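Local structure of sulfide-quinone reductase (Aquifex aeolicus, 3HYW) at residues 352-357 with 372-377; 44-49 with 160-165; 197-202 with 368-373; 39-44 with 384-389. The protein oxidises hydrogen sulfide with a quinone as electron acceptor, using bound FAD, and builds up polysulfur at its active-site cysteines. All blocks are in the same frame, centred on the assembly; numbering follows the deposited sequence.

Interaction 1. Residues 352-357 with 372-377; sequences GEDAGF and TKMGKW. With LMT (dodecyl-beta-D-maltoside), chain I; SO4 (sulfate ion), chain O.
Ala355 and Gly375 face each other as a hydrogen-bonded antiparallel pair, one rung of a beta hairpin that works by the usual alternation of pairs. Gly375 N reaches Ala355 O at 3.1 Å, and Ala355 N returns a bond to Gly375 O. A second such pair follows, where Phe357 N gives a short bond of 2.6 Å to Lys373 O and Lys373 N bonds to Phe357 O. Between them Gly356 and Met374 form the non-hydrogen-bonded pair, and Met374 CA-H leans on Ala355 O.

The aromatic contact lies on the side of Ala355 and Phe357. With CG anti to the backbone N (chi1 180°), Phe357 puts its CG against Trp377 CH2, 3.7 Å away, the ring planes 43° apart. The sugar of dodecyl maltoside covers one face of the indole, with LMT C2' over its centre. An alanine at Trp377 would probably leave both this sugar and the Phe357 ring without their aromatic neighbour.

Polar and charged groups gather at the open end of the hairpin. The successive amides Lys376 N and Trp377 N bind two oxygens of a sulfate, Lys376 N reaching SO4 O2 at 3.0 Å. Glu353 and Lys376 run side by side, yet Glu353 OE2 stays 4.3 Å from Lys376 NZ, too far for a salt bridge. Asp354 OD2 touches Met374 CE at 3.4 Å and has a long, weak ion pair with Arg213.

Strand 355-361 is the middle one of its three-stranded sheet: Gly356 bonds to Ala349 of strand 349-350, Phe357 packs on the quinone-site residue Ile346, and strand 369-375 is followed by helix 376-395.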
# COMPACT_ATOMS: atom_id res chain seq x y z
N GLY A 352 13.28 -12.12 15.42
CA GLY A 352 13.08 -12.96 16.59
C GLY A 352 12.94 -14.42 16.20
O GLY A 352 13.88 -15.20 16.35
N GLU A 353 11.76 -14.78 15.71
CA GLU A 353 11.44 -16.14 15.29
C GLU A 353 11.28 -16.21 13.76
O GLU A 353 11.26 -17.29 13.17
CB GLU A 353 10.15 -16.59 15.96
CG GLU A 353 10.03 -18.10 16.15
CD GLU A 353 8.59 -18.55 16.33
OE1 GLU A 353 7.73 -17.70 16.67
OE2 GLU A 353 8.33 -19.76 16.12
N ASP A 354 11.13 -15.05 13.14
CA ASP A 354 11.15 -14.95 11.69
C ASP A 354 12.06 -13.80 11.29
O ASP A 354 12.63 -13.14 12.16
CB ASP A 354 9.74 -14.83 11.08
CG ASP A 354 8.90 -13.69 11.70
OD1 ASP A 354 9.43 -12.80 12.40
OD2 ASP A 354 7.68 -13.70 11.46
N ALA A 355 12.20 -13.56 10.00
CA ALA A 355 13.17 -12.60 9.51
C ALA A 355 12.85 -12.11 8.12
O ALA A 355 12.16 -12.79 7.36
CB ALA A 355 14.59 -13.20 9.55
N GLY A 356 13.35 -10.91 7.80
CA GLY A 356 13.21 -10.35 6.47
C GLY A 356 14.45 -10.66 5.67
O GLY A 356 15.56 -10.46 6.14
N PHE A 357 14.26 -11.18 4.46
CA PHE A 357 15.35 -11.45 3.55
C PHE A 357 15.34 -10.40 2.46
O PHE A 357 14.34 -10.25 1.76
CB PHE A 357 15.24 -12.86 2.95
CG PHE A 357 16.34 -13.20 1.98
CD1 PHE A 357 17.52 -13.78 2.44
CD2 PHE A 357 16.20 -12.95 0.62
CE1 PHE A 357 18.54 -14.10 1.54
CE2 PHE A 357 17.22 -13.26 -0.28
CZ PHE A 357 18.39 -13.83 0.19
N THR A 372 12.92 -9.73 -2.12
CA THR A 372 12.39 -9.32 -0.82
C THR A 372 11.42 -10.37 -0.32
O THR A 372 10.35 -10.58 -0.91
CB THR A 372 11.68 -7.97 -0.87
OG1 THR A 372 10.64 -8.01 -1.86
CG2 THR A 372 12.65 -6.90 -1.23
N LYS A 373 11.81 -11.04 0.75
CA LYS A 373 11.05 -12.17 1.28
C LYS A 373 11.06 -12.12 2.79
O LYS A 373 11.89 -11.44 3.40
CB LYS A 373 11.62 -13.49 0.78
CG LYS A 373 11.27 -13.79 -0.67
CD LYS A 373 11.81 -15.12 -1.15
CE LYS A 373 11.30 -15.43 -2.56
NZ LYS A 373 11.86 -16.70 -3.10
N MET A 374 10.13 -12.85 3.39
CA MET A 374 10.01 -12.90 4.83
C MET A 374 9.46 -14.26 5.23
O MET A 374 8.58 -14.79 4.55
CB MET A 374 9.09 -11.78 5.32
CG MET A 374 9.03 -11.65 6.82
SD MET A 374 7.54 -10.79 7.30
CE MET A 374 7.16 -11.70 8.80
N GLY A 375 9.99 -14.81 6.31
CA GLY A 375 9.57 -16.11 6.81
C GLY A 375 10.44 -16.59 7.94
O GLY A 375 11.49 -15.99 8.23
N LYS A 376 10.01 -17.66 8.60
CA LYS A 376 10.78 -18.29 9.67
C LYS A 376 12.14 -18.77 9.16
O LYS A 376 13.15 -18.64 9.85
CB LYS A 376 10.01 -19.46 10.28
CG LYS A 376 8.93 -19.04 11.24
CD LYS A 376 8.15 -20.25 11.74
CE LYS A 376 7.21 -19.87 12.87
NZ LYS A 376 6.27 -18.78 12.46
N TRP A 377 12.14 -19.31 7.94
CA TRP A 377 13.35 -19.86 7.31
C TRP A 377 14.53 -18.88 7.34
O TRP A 377 15.67 -19.29 7.55
CB TRP A 377 13.06 -20.30 5.87
CG TRP A 377 12.72 -19.17 4.94
CD1 TRP A 377 11.48 -18.66 4.70
CD2 TRP A 377 13.63 -18.39 4.14
NE1 TRP A 377 11.56 -17.62 3.80
CE2 TRP A 377 12.86 -17.43 3.44
CE3 TRP A 377 15.03 -18.41 3.95
CZ2 TRP A 377 13.44 -16.51 2.56
CZ3 TRP A 377 15.60 -17.49 3.08
CH2 TRP A 377 14.80 -16.55 2.39
C1B LMT I . 9.45 -20.42 2.33
C2B LMT I . 9.37 -21.68 3.21
C3B LMT I . 8.23 -22.60 2.76
C4B LMT I . 6.93 -21.83 2.67
C5B LMT I . 7.11 -20.65 1.71
C6B LMT I . 5.83 -19.82 1.55
O1B LMT I . 10.06 -20.70 1.06
O2B LMT I . 10.61 -22.39 3.19
O3B LMT I . 8.10 -23.69 3.69
O4' LMT I . 5.87 -22.70 2.25
O5B LMT I . 8.17 -19.79 2.18
O6B LMT I . 5.54 -19.10 2.75
C1' LMT I . 13.53 -19.09 -0.77
C2' LMT I . 13.71 -19.89 0.52
C3' LMT I . 12.48 -20.75 0.82
C4' LMT I . 11.21 -19.89 0.82
C5' LMT I . 11.11 -19.17 -0.53
C6' LMT I . 9.88 -18.29 -0.62
O1' LMT I . 14.61 -18.17 -0.88
O2' LMT I . 14.87 -20.73 0.43
O3' LMT I . 12.65 -21.38 2.10
O5' LMT I . 12.29 -18.37 -0.74
O6' LMT I . 9.15 -18.61 -1.82
C1 LMT I . 14.98 -17.86 -2.22
C2 LMT I . 16.43 -18.24 -2.49
C3 LMT I . 17.41 -17.53 -1.56
C4 LMT I . 18.85 -17.82 -1.96
C5 LMT I . 19.76 -17.89 -0.74
C6 LMT I . 21.22 -17.98 -1.17
C7 LMT I . 22.11 -18.44 -0.02
C8 LMT I . 22.65 -19.85 -0.25
C9 LMT I . 21.78 -20.89 0.46
C10 LMT I . 22.14 -22.30 0.03
C11 LMT I . 22.77 -23.08 1.18
C12 LMT I . 22.38 -24.54 1.10
S SO4 O . 8.01 -19.72 6.41
O1 SO4 O . 9.30 -20.30 6.76
O2 SO4 O . 7.52 -18.87 7.50
O3 SO4 O . 8.13 -18.93 5.19
O4 SO4 O . 7.05 -20.80 6.17

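Interaction 2. Residues 44-49 with 160-165; sequences AFPHLA and AYEFAL
Phe163 sets CG anti to the backbone N (chi1 -175°), and the far end of its ring comes nearer to helix 45-50, while Glu162 sets CG beside its own N (chi1 -79°) and then runs out extended to CD. The two neighbours meet the other helix at different levels. Glu162 OE1 lies 3.7 Å from Pro46 CG, the side chains crossing obliquely. One turn further on, Phe163 CE2 touches Ala49 CB at 4.0 Å, and Pro46 O sits near the plane of the Phe163 ring, at its edge. Pro46 and Ala49, three positions apart, lie on the side of helix 45-50 that meets helix 158-173. Within the pyridine nucleotide-disulphide oxidoreductase fold the axes of 45-49 and 160-165 approach to 9.8 Å, their directions 31° apart, and no hydrogen bond joins the two segments. The Phe163 ring also packs on helix 126-141 and on strand 247-255. Glu162 OE2 is buried but doubly held, by a salt bridge to the FAD-binding Lys382 and by the backbone N of Asp350. His47 NE2 is bonded to the carboxylate of that same Asp350, while Pro46 approaches the FAD.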
# COMPACT_ATOMS: atom_id res chain seq x y z
N ALA A 44 25.58 -10.22 15.12
CA ALA A 44 24.97 -10.82 16.31
C ALA A 44 24.91 -9.85 17.49
O ALA A 44 24.49 -10.23 18.58
CB ALA A 44 25.69 -12.13 16.71
N PHE A 45 25.34 -8.61 17.27
CA PHE A 45 25.30 -7.59 18.32
C PHE A 45 23.88 -7.22 18.78
O PHE A 45 23.66 -7.02 19.98
CB PHE A 45 26.11 -6.33 17.94
CG PHE A 45 27.61 -6.52 17.91
CD1 PHE A 45 28.20 -7.74 18.25
CD2 PHE A 45 28.45 -5.46 17.56
CE1 PHE A 45 29.59 -7.91 18.22
CE2 PHE A 45 29.84 -5.61 17.54
CZ PHE A 45 30.40 -6.84 17.86
N PRO A 46 22.91 -7.12 17.84
CA PRO A 46 21.52 -6.94 18.31
C PRO A 46 21.04 -8.07 19.21
O PRO A 46 20.30 -7.83 20.17
CB PRO A 46 20.71 -6.90 17.00
CG PRO A 46 21.70 -6.47 15.94
CD PRO A 46 22.99 -7.12 16.36
N HIS A 47 21.45 -9.30 18.91
CA HIS A 47 21.11 -10.46 19.72
C HIS A 47 21.84 -10.40 21.06
O HIS A 47 21.28 -10.79 22.08
CB HIS A 47 21.48 -11.75 18.98
CG HIS A 47 20.96 -11.81 17.58
ND1 HIS A 47 21.47 -11.02 16.56
CD2 HIS A 47 19.99 -12.57 17.01
CE1 HIS A 47 20.82 -11.28 15.44
NE2 HIS A 47 19.93 -12.23 15.69
N LEU A 48 23.10 -9.94 21.05
CA LEU A 48 23.84 -9.73 22.31
C LEU A 48 23.11 -8.72 23.19
O LEU A 48 22.99 -8.91 24.40
CB LEU A 48 25.28 -9.27 22.04
CG LEU A 48 26.22 -9.14 23.25
CD1 LEU A 48 26.57 -10.51 23.87
CD2 LEU A 48 27.50 -8.40 22.88
N ALA A 49 22.63 -7.64 22.58
CA ALA A 49 21.86 -6.62 23.29
C ALA A 49 20.56 -7.17 23.87
O ALA A 49 20.09 -6.70 24.91
CB ALA A 49 21.58 -5.44 22.37
N ALA A 160 18.46 -1.30 13.60
CA ALA A 160 17.37 -0.63 14.32
C ALA A 160 16.05 -1.35 14.11
O ALA A 160 15.30 -1.55 15.06
CB ALA A 160 17.26 0.84 13.90
N TYR A 161 15.77 -1.74 12.87
CA TYR A 161 14.59 -2.55 12.54
C TYR A 161 14.62 -3.90 13.24
O TYR A 161 13.61 -4.35 13.80
CB TYR A 161 14.48 -2.74 11.03
CG TYR A 161 14.06 -1.50 10.31
CD1 TYR A 161 12.71 -1.15 10.23
CD2 TYR A 161 15.00 -0.65 9.73
CE1 TYR A 161 12.31 -0.00 9.58
CE2 TYR A 161 14.60 0.50 9.08
CZ TYR A 161 13.26 0.82 9.01
OH TYR A 161 12.85 1.95 8.36
N GLU A 162 15.79 -4.56 13.21
CA GLU A 162 15.98 -5.84 13.88
C GLU A 162 15.69 -5.73 15.36
O GLU A 162 14.92 -6.52 15.91
CB GLU A 162 17.41 -6.36 13.71
CG GLU A 162 17.72 -7.01 12.40
CD GLU A 162 19.09 -7.67 12.42
OE1 GLU A 162 20.08 -6.95 12.69
OE2 GLU A 162 19.17 -8.89 12.19
N PHE A 163 16.32 -4.75 16.01
CA PHE A 163 16.21 -4.57 17.46
C PHE A 163 14.77 -4.27 17.88
O PHE A 163 14.29 -4.78 18.89
CB PHE A 163 17.15 -3.46 17.95
CG PHE A 163 17.17 -3.29 19.45
CD1 PHE A 163 16.36 -2.34 20.07
CD2 PHE A 163 17.98 -4.10 20.24
CE1 PHE A 163 16.36 -2.20 21.46
CE2 PHE A 163 17.99 -3.96 21.64
CZ PHE A 163 17.19 -3.00 22.25
N ALA A 164 14.09 -3.43 17.11
CA ALA A 164 12.70 -3.10 17.40
C ALA A 164 11.81 -4.34 17.36
O ALA A 164 10.98 -4.55 18.25
CB ALA A 164 12.20 -2.03 16.45
N LEU A 165 11.98 -5.17 16.33
CA LEU A 165 11.14 -6.35 16.16
C LEU A 165 11.51 -7.48 17.12
O LEU A 165 10.63 -8.22 17.59
CB LEU A 165 11.12 -6.79 14.70
CG LEU A 165 10.32 -5.79 13.86
CD1 LEU A 165 10.63 -5.91 12.40
CD2 LEU A 165 8.82 -5.93 14.12

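Interaction 3. Residues 197-202 with 368-373; sequences GGIGAS and ERVITK. With LMT (dodecyl-beta-D-maltoside), chain I.
The contact belongs to the last strand of a three-stranded antiparallel sheet, strand 369-375, one side of which is covered by the loop that leads into helix 202-212. It is an example of a glycine-rich loop fitting closely over alternate residues of a strand: Val370 and Thr372 point toward the loop, Ile371 away from it. Ile199 CG2 meets Val370 CB at 3.9 Å. The Thr372 methyl is also close to Ile199, but its exact place is doubtful. Gly200 CA rests 3.8 Å from Val370 CG2. A side chain at Gly200 would point at the strand and come tight against Val370 CG2, and its positive phi of 52° is a second reason for a glycine.

No hydrogen bond joins the segments. The loop is held internally, for Ile199 N donates to Ser202 OG in an almost straight bond of 2.9 Å, and Ser202 OG is also bonded to Gly192 O. Phe358 of the neighbouring strand packs on Ile199, Ser202 and Thr372. A second subunit adjoins this region, its Asp208 packing on Ala201 and its Glu212 on Val370.

Further along the strand, Lys373 turns to a different partner, its extended chain running to the detergent dodecyl maltoside. A methionine in place of Lys373 would probably leave the sugar ring oxygen LMT O5' without this charged donor. Of that chain, Lys373 CD lies 3.3 Å from LMT O5' and Lys373 NZ makes the bond to the same oxygen at 2.9 Å.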
# COMPACT_ATOMS: atom_id res chain seq x y z
N GLY A 197 17.33 3.62 -1.03
CA GLY A 197 16.13 3.89 -1.82
C GLY A 197 15.20 2.70 -1.90
O GLY A 197 14.48 2.52 -2.89
N GLY A 198 15.20 1.88 -0.86
CA GLY A 198 14.35 0.69 -0.81
C GLY A 198 14.94 -0.49 -1.56
O GLY A 198 15.82 -0.33 -2.42
N ILE A 199 14.46 -1.68 -1.21
CA ILE A 199 14.82 -2.91 -1.90
C ILE A 199 13.52 -3.59 -2.27
O ILE A 199 12.82 -4.11 -1.40
CB ILE A 199 15.71 -3.84 -1.02
CG1 ILE A 199 17.06 -3.16 -0.72
CG2 ILE A 199 15.96 -5.16 -1.74
CD1 ILE A 199 17.77 -3.70 0.52
N GLY A 200 13.19 -3.56 -3.56
CA GLY A 200 11.88 -4.01 -4.03
C GLY A 200 10.80 -3.31 -3.23
O GLY A 200 10.89 -2.11 -2.98
N ALA A 201 9.80 -4.07 -2.80
CA ALA A 201 8.72 -3.53 -1.98
C ALA A 201 9.02 -3.58 -0.47
O ALA A 201 8.15 -3.94 0.32
CB ALA A 201 7.40 -4.26 -2.30
N SER A 202 10.23 -3.18 -0.08
CA SER A 202 10.63 -3.15 1.33
C SER A 202 9.83 -2.16 2.18
O SER A 202 9.59 -2.41 3.36
CB SER A 202 12.13 -2.86 1.48
OG SER A 202 12.48 -1.63 0.86
N GLU A 368 20.32 -5.00 -11.27
CA GLU A 368 19.96 -6.12 -12.13
C GLU A 368 18.77 -6.87 -11.52
O GLU A 368 17.86 -7.27 -12.23
CB GLU A 368 21.16 -7.05 -12.34
CG GLU A 368 21.12 -7.89 -13.63
CD GLU A 368 21.48 -7.10 -14.90
OE1 GLU A 368 21.94 -5.94 -14.81
OE2 GLU A 368 21.30 -7.66 -16.01
N ARG A 369 18.78 -7.05 -10.20
CA ARG A 369 17.66 -7.68 -9.51
C ARG A 369 17.62 -7.44 -8.01
O ARG A 369 18.62 -7.04 -7.40
CB ARG A 369 17.61 -9.20 -9.79
CG ARG A 369 18.74 -10.01 -9.18
CD ARG A 369 18.57 -11.51 -9.47
NE ARG A 369 18.37 -11.77 -10.90
CZ ARG A 369 19.34 -11.80 -11.81
NH1 ARG A 369 20.61 -11.61 -11.47
NH2 ARG A 369 19.03 -12.04 -13.08
N VAL A 370 16.44 -7.66 -7.44
CA VAL A 370 16.26 -7.67 -6.00
C VAL A 370 15.41 -8.88 -5.60
O VAL A 370 14.67 -9.41 -6.42
CB VAL A 370 15.57 -6.37 -5.46
CG1 VAL A 370 16.43 -5.14 -5.72
CG2 VAL A 370 14.17 -6.20 -6.04
N ILE A 371 15.55 -9.30 -4.35
CA ILE A 371 14.63 -10.28 -3.75
C ILE A 371 14.22 -9.76 -2.38
O ILE A 371 15.08 -9.37 -1.59
CB ILE A 371 15.26 -11.70 -3.62
CG1 ILE A 371 15.66 -12.24 -4.99
CG2 ILE A 371 14.27 -12.66 -2.93
CD1 ILE A 371 16.47 -13.53 -4.96
N THR A 372 12.92 -9.73 -2.12
CA THR A 372 12.39 -9.32 -0.82
C THR A 372 11.42 -10.37 -0.32
O THR A 372 10.35 -10.58 -0.91
CB THR A 372 11.68 -7.97 -0.87
OG1 THR A 372 10.64 -8.01 -1.86
CG2 THR A 372 12.65 -6.90 -1.23
N LYS A 373 11.81 -11.04 0.75
CA LYS A 373 11.05 -12.17 1.28
C LYS A 373 11.06 -12.12 2.79
O LYS A 373 11.89 -11.44 3.40
CB LYS A 373 11.62 -13.49 0.78
CG LYS A 373 11.27 -13.79 -0.67
CD LYS A 373 11.81 -15.12 -1.15
CE LYS A 373 11.30 -15.43 -2.56
NZ LYS A 373 11.86 -16.70 -3.10
C1B LMT I . 9.45 -20.42 2.33
C2B LMT I . 9.37 -21.68 3.21
C3B LMT I . 8.23 -22.60 2.76
C4B LMT I . 6.93 -21.83 2.67
C5B LMT I . 7.11 -20.65 1.71
C6B LMT I . 5.83 -19.82 1.55
O1B LMT I . 10.06 -20.70 1.06
O2B LMT I . 10.61 -22.39 3.19
O3B LMT I . 8.10 -23.69 3.69
O4' LMT I . 5.87 -22.70 2.25
O5B LMT I . 8.17 -19.79 2.18
O6B LMT I . 5.54 -19.10 2.75
C1' LMT I . 13.53 -19.09 -0.77
C2' LMT I . 13.71 -19.89 0.52
C3' LMT I . 12.48 -20.75 0.82
C4' LMT I . 11.21 -19.89 0.82
C5' LMT I . 11.11 -19.17 -0.53
C6' LMT I . 9.88 -18.29 -0.62
O1' LMT I . 14.61 -18.17 -0.88
O2' LMT I . 14.87 -20.73 0.43
O3' LMT I . 12.65 -21.38 2.10
O5' LMT I . 12.29 -18.37 -0.74
O6' LMT I . 9.15 -18.61 -1.82
C1 LMT I . 14.98 -17.86 -2.22
C2 LMT I . 16.43 -18.24 -2.49
C3 LMT I . 17.41 -17.53 -1.56
C4 LMT I . 18.85 -17.82 -1.96
C5 LMT I . 19.76 -17.89 -0.74
C6 LMT I . 21.22 -17.98 -1.17
C7 LMT I . 22.11 -18.44 -0.02
C8 LMT I . 22.65 -19.85 -0.25
C9 LMT I . 21.78 -20.89 0.46
C10 LMT I . 22.14 -22.30 0.03
C11 LMT I . 22.77 -23.08 1.18
C12 LMT I . 22.38 -24.54 1.10

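Interaction 4. Residues 39-44 with 384-389; sequences FGFTPA and AFEKYF. With FAD (flavin-adenine dinucleotide), chain G.
Phe41 and Phe389 lean against each other in an aromatic cluster completed by Phe39, where the end of strand 38-40 and the turn after it, in the FAD-binding fold, meet helix 376-395. It shows how rings can fill an interface without a regular stack. The planes of Phe41 and Phe389 are 38° apart, and Phe41 CE1 touches Phe389 CB at 3.6 Å. Phe39 and Phe389 cross at about a right angle as side chains although their planes are only 32° apart; Phe39 CZ comes to the edge of the Phe389 ring, near its plane, 3.5 Å from Phe389 CE1.

The Phe41 ring lies between Pro43 and the helix. Pro43 CD sits over the centre of one face. Phe41 CE2 meets Glu386 CG at 3.6 Å, and Phe385 CD2 approaches Phe41 CZ from near the ring plane. Phe385, which meets Phe41 in this way, also touches the bound decylubiquinone.

On the flavin side Thr42 OG1 shares a hydrogen bond of 2.6 Å with the ribityl oxygen FAD O4', and Pro43 CB lies near FAD O4. The carboxylate of Glu386 forms a salt bridge with Arg53. Its OE1 also accepts a hydrogen bond from a water, which donates weakly to Pro43 O, and Ala44 CB lies 3.6 Å from Glu386 OE1.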
# COMPACT_ATOMS: atom_id res chain seq x y z
N PHE A 39 38.00 -10.60 17.22
CA PHE A 39 37.05 -10.33 16.14
C PHE A 39 35.64 -10.42 16.73
O PHE A 39 35.29 -11.43 17.34
CB PHE A 39 37.20 -11.33 14.98
CG PHE A 39 36.01 -11.32 14.03
CD1 PHE A 39 35.95 -10.42 12.98
CD2 PHE A 39 34.94 -12.20 14.22
CE1 PHE A 39 34.86 -10.40 12.11
CE2 PHE A 39 33.83 -12.18 13.37
CZ PHE A 39 33.79 -11.28 12.31
N GLY A 40 34.84 -9.39 16.52
CA GLY A 40 33.45 -9.41 16.98
C GLY A 40 32.51 -9.62 15.81
O GLY A 40 32.58 -8.90 14.82
N PHE A 41 31.63 -10.61 15.91
CA PHE A 41 30.65 -10.84 14.85
C PHE A 41 29.51 -9.83 14.99
O PHE A 41 28.50 -10.06 15.69
CB PHE A 41 30.13 -12.28 14.83
CG PHE A 41 29.25 -12.58 13.64
CD1 PHE A 41 29.78 -12.65 12.36
CD2 PHE A 41 27.89 -12.78 13.80
CE1 PHE A 41 28.98 -12.92 11.26
CE2 PHE A 41 27.07 -13.06 12.71
CZ PHE A 41 27.62 -13.13 11.44
N THR A 42 29.70 -8.70 14.31
CA THR A 42 28.80 -7.55 14.39
C THR A 42 27.31 -7.88 14.17
O THR A 42 26.45 -7.37 14.92
CB THR A 42 29.27 -6.40 13.44
OG1 THR A 42 30.70 -6.28 13.47
CG2 THR A 42 28.69 -5.10 13.88
N PRO A 43 26.97 -8.70 13.15
CA PRO A 43 25.56 -9.05 12.96
C PRO A 43 24.84 -9.75 14.12
O PRO A 43 23.61 -9.87 14.08
CB PRO A 43 25.60 -9.97 11.73
CG PRO A 43 26.80 -9.54 10.99
CD PRO A 43 27.81 -9.29 12.09
N ALA A 44 25.58 -10.22 15.12
CA ALA A 44 24.97 -10.82 16.31
C ALA A 44 24.91 -9.85 17.49
O ALA A 44 24.49 -10.23 18.58
CB ALA A 44 25.69 -12.13 16.71
N ALA A 384 22.42 -19.79 11.17
CA ALA A 384 23.35 -20.67 10.47
C ALA A 384 24.54 -19.89 9.92
O ALA A 384 25.69 -20.32 10.08
CB ALA A 384 22.65 -21.46 9.38
N PHE A 385 24.28 -18.73 9.31
CA PHE A 385 25.34 -17.90 8.77
C PHE A 385 26.33 -17.40 9.84
O PHE A 385 27.53 -17.34 9.60
CB PHE A 385 24.80 -16.72 7.95
CG PHE A 385 25.89 -15.90 7.32
CD1 PHE A 385 26.60 -16.40 6.24
CD2 PHE A 385 26.25 -14.67 7.85
CE1 PHE A 385 27.64 -15.67 5.67
CE2 PHE A 385 27.28 -13.93 7.29
CZ PHE A 385 27.97 -14.43 6.20
N GLU A 386 25.79 -17.03 11.00
CA GLU A 386 26.59 -16.65 12.16
C GLU A 386 27.61 -17.74 12.51
O GLU A 386 28.80 -17.47 12.60
CB GLU A 386 25.65 -16.38 13.34
CG GLU A 386 26.34 -16.00 14.63
CD GLU A 386 25.37 -15.89 15.79
OE1 GLU A 386 24.30 -15.25 15.61
OE2 GLU A 386 25.67 -16.45 16.86
N LYS A 387 27.14 -18.98 12.66
CA LYS A 387 28.02 -20.12 12.96
C LYS A 387 29.07 -20.31 11.87
O LYS A 387 30.26 -20.52 12.15
CB LYS A 387 27.21 -21.41 13.17
CG LYS A 387 26.10 -21.30 14.23
CD LYS A 387 26.70 -20.99 15.60
CE LYS A 387 25.62 -20.70 16.64
NZ LYS A 387 26.26 -20.40 17.97
N TYR A 388 28.62 -20.22 10.62
CA TYR A 388 29.49 -20.36 9.44
C TYR A 388 30.57 -19.29 9.35
O TYR A 388 31.73 -19.62 9.11
CB TYR A 388 28.65 -20.41 8.16
CG TYR A 388 29.45 -20.38 6.86
CD1 TYR A 388 30.32 -21.42 6.53
CD2 TYR A 388 29.32 -19.31 5.96
CE1 TYR A 388 31.05 -21.40 5.34
CE2 TYR A 388 30.05 -19.29 4.76
CZ TYR A 388 30.91 -20.33 4.46
OH TYR A 388 31.64 -20.32 3.29
N PHE A 389 30.22 -18.02 9.54
CA PHE A 389 31.21 -16.96 9.46
C PHE A 389 32.27 -17.06 10.56
O PHE A 389 33.46 -16.91 10.29
CB PHE A 389 30.59 -15.56 9.45
CG PHE A 389 31.51 -14.51 8.88
CD1 PHE A 389 32.37 -13.78 9.72
CD2 PHE A 389 31.56 -14.27 7.51
CE1 PHE A 389 33.23 -12.83 9.19
CE2 PHE A 389 32.42 -13.33 6.98
CZ PHE A 389 33.27 -12.60 7.82
PA FAD G . 34.32 -3.70 12.01
O1A FAD G . 33.92 -5.12 11.70
O2A FAD G . 33.56 -2.94 13.06
O5B FAD G . 35.87 -3.75 12.41
C5B FAD G . 36.67 -2.61 12.62
C4B FAD G . 37.89 -3.07 13.41
O4B FAD G . 38.87 -2.03 13.45
C3B FAD G . 37.52 -3.36 14.86
O3B FAD G . 38.22 -4.54 15.27
C2B FAD G . 38.03 -2.15 15.61
O2B FAD G . 38.36 -2.45 16.96
C1B FAD G . 39.26 -1.78 14.80
N9A FAD G . 39.72 -0.37 14.93
C8A FAD G . 38.95 0.74 14.99
N7A FAD G . 39.76 1.82 15.09
C5A FAD G . 41.04 1.38 15.09
C6A FAD G . 42.28 2.01 15.16
N6A FAD G . 42.36 3.35 15.26
N1A FAD G . 43.41 1.26 15.13
C2A FAD G . 43.35 -0.08 15.04
N3A FAD G . 42.17 -0.71 14.96
C4A FAD G . 41.00 -0.00 14.98
N1 FAD G . 25.93 -6.31 7.88
C2 FAD G . 25.30 -7.37 7.30
O2 FAD G . 25.60 -7.71 6.14
N3 FAD G . 24.36 -8.08 7.96
C4 FAD G . 24.03 -7.75 9.23
O4 FAD G . 23.08 -8.45 9.91
C4X FAD G . 24.65 -6.67 9.84
N5 FAD G . 24.31 -6.34 11.10
C5X FAD G . 24.91 -5.30 11.72
C6 FAD G . 24.55 -4.98 13.04
C7 FAD G . 25.14 -3.91 13.70
C7M FAD G . 24.71 -3.60 15.12
C8 FAD G . 26.11 -3.15 13.03
C8M FAD G . 26.79 -1.97 13.68
C9 FAD G . 26.46 -3.47 11.71
C9A FAD G . 25.88 -4.56 11.04
N10 FAD G . 26.23 -4.89 9.77
C10 FAD G . 25.62 -5.94 9.15
C1' FAD G . 27.20 -4.06 9.02
C2' FAD G . 28.63 -4.53 8.81
O2' FAD G . 28.63 -5.87 8.30
C3' FAD G . 29.41 -4.38 10.12
O3' FAD G . 29.37 -3.00 10.54
C4' FAD G . 30.85 -4.84 9.96
O4' FAD G . 31.39 -5.06 11.27
C5' FAD G . 31.68 -3.79 9.22
O5' FAD G . 33.00 -4.29 9.01
P FAD G . 34.30 -3.35 9.15
O1P FAD G . 35.51 -4.22 8.92
O2P FAD G . 34.14 -2.09 8.32
O3P FAD G . 34.28 -2.83 10.67
O HOH W 1 23.60 -13.08 13.52

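Followed from the N terminus, the chain first enters interaction 4 at 39-44 and, sharing Ala44, runs straight into interaction 2, which closes a loop of 110 residues when helix 158-173 packs on helix 45-50. Interaction 3 then opens at 197-202. Interaction 1 opens at 352-357, before interaction 3 has closed, and the two end on the same strand, 369-375, sharing Thr372 and Lys373; interaction 1 finishes slightly later, at 377. Interaction 4 closes last, on helix 376-395, and encloses the other three. The long closure ties the FAD-binding N-terminal region to this late helix, while interaction 1 pairs two strands of the three-stranded sheet and interaction 3 covers its edge strand 369-375.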